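PDB 2H30: peptide methionine sulfoxide reductase msrA/msrB from Neisseria gonorrhoeae, which reduces methionine sulfoxide in proteins, its N-terminal thioredoxin-like domain able to use electrons from DsbD to reduce the downstream methionine sulfoxide reductases. Local coordinates for residues 44-49 with 76-81. The protein carries 2 engineered substitutions. Numbering follows the deposited sequence.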
loop_
_atom_site.group_PDB
_atom_site.type_symbol
_atom_site.label_atom_id
_atom_site.label_comp_id
_atom_site.label_asym_id
_atom_site.label_seq_id
_atom_site.Cartn_x
_atom_site.Cartn_y
_atom_site.Cartn_z
ATOM N N LYS A 44 1.316 -0.315 -0.853
ATOM C CA LYS A 44 0.931 -1.362 -1.851
ATOM C C LYS A 44 -0.542 -1.148 -2.231
ATOM O O LYS A 44 -1.392 -1.200 -1.305
ATOM C CB LYS A 44 1.045 -2.747 -1.219
ATOM C CG LYS A 44 0.738 -3.836 -2.282
ATOM C CD LYS A 44 0.820 -5.204 -1.683
ATOM C CE LYS A 44 1.047 -6.193 -2.900
ATOM N NZ LYS A 44 1.517 -7.410 -2.345
ATOM N N PHE A 45 -0.800 -0.943 -3.531
ATOM C CA PHE A 45 -2.175 -0.825 -4.058
ATOM C C PHE A 45 -2.582 -2.194 -4.553
ATOM O O PHE A 45 -1.826 -2.859 -5.289
ATOM C CB PHE A 45 -2.214 0.163 -5.234
ATOM C CG PHE A 45 -1.901 1.568 -4.812
ATOM C CD1 PHE A 45 -0.585 2.010 -4.690
ATOM C CD2 PHE A 45 -2.936 2.415 -4.470
ATOM C CE1 PHE A 45 -0.339 3.339 -4.265
ATOM C CE2 PHE A 45 -2.700 3.755 -4.070
ATOM C CZ PHE A 45 -1.410 4.226 -3.954
ATOM N N TRP A 46 -3.810 -2.573 -4.220
ATOM C CA TRP A 46 -4.310 -3.894 -4.584
ATOM C C TRP A 46 -5.827 -3.903 -4.706
ATOM O O TRP A 46 -6.488 -2.903 -4.389
ATOM C CB TRP A 46 -3.835 -4.938 -3.555
ATOM C CG TRP A 46 -4.369 -4.755 -2.161
ATOM C CD1 TRP A 46 -3.893 -3.875 -1.207
ATOM C CD2 TRP A 46 -5.382 -5.530 -1.524
ATOM N NE1 TRP A 46 -4.617 -4.040 -0.010
ATOM C CE2 TRP A 46 -5.556 -5.021 -0.216
ATOM C CE3 TRP A 46 -6.231 -6.544 -1.981
ATOM C CZ2 TRP A 46 -6.458 -5.558 0.692
ATOM C CZ3 TRP A 46 -7.170 -7.063 -1.072
ATOM C CH2 TRP A 46 -7.288 -6.573 0.234
ATOM N N ALA A 47 -6.369 -5.040 -5.185
ATOM C CA ALA A 47 -7.804 -5.254 -5.293
ATOM C C ALA A 47 -8.143 -6.677 -4.957
ATOM O O ALA A 47 -7.338 -7.588 -5.205
ATOM C CB ALA A 47 -8.302 -4.938 -6.681
ATOM N N SER A 48 -9.376 -6.831 -4.495
ATOM C CA SER A 48 -9.891 -8.163 -4.060
ATOM C C SER A 48 -9.947 -9.146 -5.236
ATOM O O SER A 48 -9.875 -10.363 -5.014
ATOM C CB SER A 48 -11.273 -8.027 -3.441
ATOM O OG SER A 48 -12.188 -7.579 -4.430
ATOM N N TRP A 49 -10.070 -8.636 -6.460
ATOM C CA TRP A 49 -10.249 -9.507 -7.621
ATOM C C TRP A 49 -8.956 -9.991 -8.224
ATOM O O TRP A 49 -8.989 -10.694 -9.263
ATOM C CB TRP A 49 -11.131 -8.822 -8.708
ATOM C CG TRP A 49 -10.813 -7.397 -8.988
ATOM C CD1 TRP A 49 -11.567 -6.320 -8.630
ATOM C CD2 TRP A 49 -9.696 -6.880 -9.739
ATOM N NE1 TRP A 49 -10.979 -5.145 -9.102
ATOM C CE2 TRP A 49 -9.849 -5.467 -9.800
ATOM C CE3 TRP A 49 -8.586 -7.478 -10.377
ATOM C CZ2 TRP A 49 -8.907 -4.652 -10.459
ATOM C CZ3 TRP A 49 -7.673 -6.669 -11.047
ATOM C CH2 TRP A 49 -7.859 -5.268 -11.084
ATOM N N THR A 76 -1.164 -0.619 2.988
ATOM C CA THR A 76 -1.745 -1.034 1.705
ATOM C C THR A 76 -3.013 -0.205 1.484
ATOM O O THR A 76 -3.600 0.282 2.462
ATOM C CB THR A 76 -2.076 -2.546 1.636
ATOM O OG1 THR A 76 -3.290 -2.817 2.353
ATOM C CG2 THR A 76 -0.874 -3.349 2.222
ATOM N N VAL A 77 -3.400 -0.076 0.227
ATOM C CA VAL A 77 -4.602 0.667 -0.147
ATOM C C VAL A 77 -5.467 -0.203 -1.053
ATOM O O VAL A 77 -5.012 -0.655 -2.103
ATOM C CB VAL A 77 -4.251 1.904 -0.898
ATOM C CG1 VAL A 77 -5.544 2.601 -1.434
ATOM C CG2 VAL A 77 -3.487 2.877 0.043
ATOM N N ALA A 78 -6.723 -0.368 -0.622
ATOM C CA ALA A 78 -7.774 -0.929 -1.492
ATOM C C ALA A 78 -8.719 0.222 -1.784
ATOM O O ALA A 78 -8.825 1.131 -0.982
ATOM C CB ALA A 78 -8.521 -2.051 -0.845
ATOM N N SER A 79 -9.368 0.155 -2.944
ATOM C CA SER A 79 -10.116 1.329 -3.479
ATOM C C SER A 79 -11.531 0.921 -3.835
ATOM O O SER A 79 -11.814 0.657 -5.006
ATOM C CB SER A 79 -9.360 1.940 -4.671
ATOM O OG SER A 79 -8.070 2.410 -4.276
ATOM N N PRO A 80 -12.409 0.843 -2.828
ATOM C CA PRO A 80 -13.801 0.406 -3.115
ATOM C C PRO A 80 -14.449 1.205 -4.245
ATOM O O PRO A 80 -14.317 2.425 -4.318
ATOM C CB PRO A 80 -14.520 0.645 -1.779
ATOM C CG PRO A 80 -13.436 0.402 -0.716
ATOM C CD PRO A 80 -12.199 1.072 -1.392
ATOM N N GLY A 81 -15.103 0.498 -5.161
ATOM C CA GLY A 81 -15.788 1.201 -6.238
ATOM C C GLY A 81 -14.960 1.665 -7.393
ATOM O O GLY A 81 -15.486 2.232 -8.341
HETATM O O HOH W 1 -9.082 -2.121 -4.648
#
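Lys44 and Phe45 pair with Thr76 and Val77 toward the C-terminal ends of two neighbouring parallel strands, 41-45 and 73-78, buried in the mixed central sheet. Val77 N donates to Lys44 O (2.8 Å), and Val77 O takes the N-H of Trp46 (3.1 Å). Beyond that bond the chains diverge, and a water bridges the gap, donating to Trp46 O at 2.7 Å and accepting from Ser79 N. On one face of the sheet Phe45 and Val77 run alongside each other, with Phe45 CD2 3.8 Å from Val77 CB. On the other, Trp46 reaches across toward strand 73-78 on the side of Thr76: CG sits between its own backbone N and carbonyl carbon (chi1 65°), which carries NE1 to Thr76 OG1, 3.0 Å away and 16° out of the ring plane. The hydroxyl accepts from NE1 and is also hydrogen-bonded to Pro104 O, two bonds that fix its position. Ala78 CB lies 4.2 Å above one indole face, toward the ring's periphery. Strand 41-45, helix 51-64 and strand 73-78 form a beta-alpha-beta crossover of the thioredoxin fold, and the loop leaving Trp46 runs to Cys50 and Cys53, a probable thioredoxin-type CxxC motif at the helix start. The Trp46 side chain touches Cys53, Leu54 and Leu57 of that helix, linking the strand pair to the likely redox site. Lys44, with CG anti to its backbone N (chi1 -176°), brushes Thr76 CG2 through CB at 4.0 Å, then extends away to a salt bridge with Glu56.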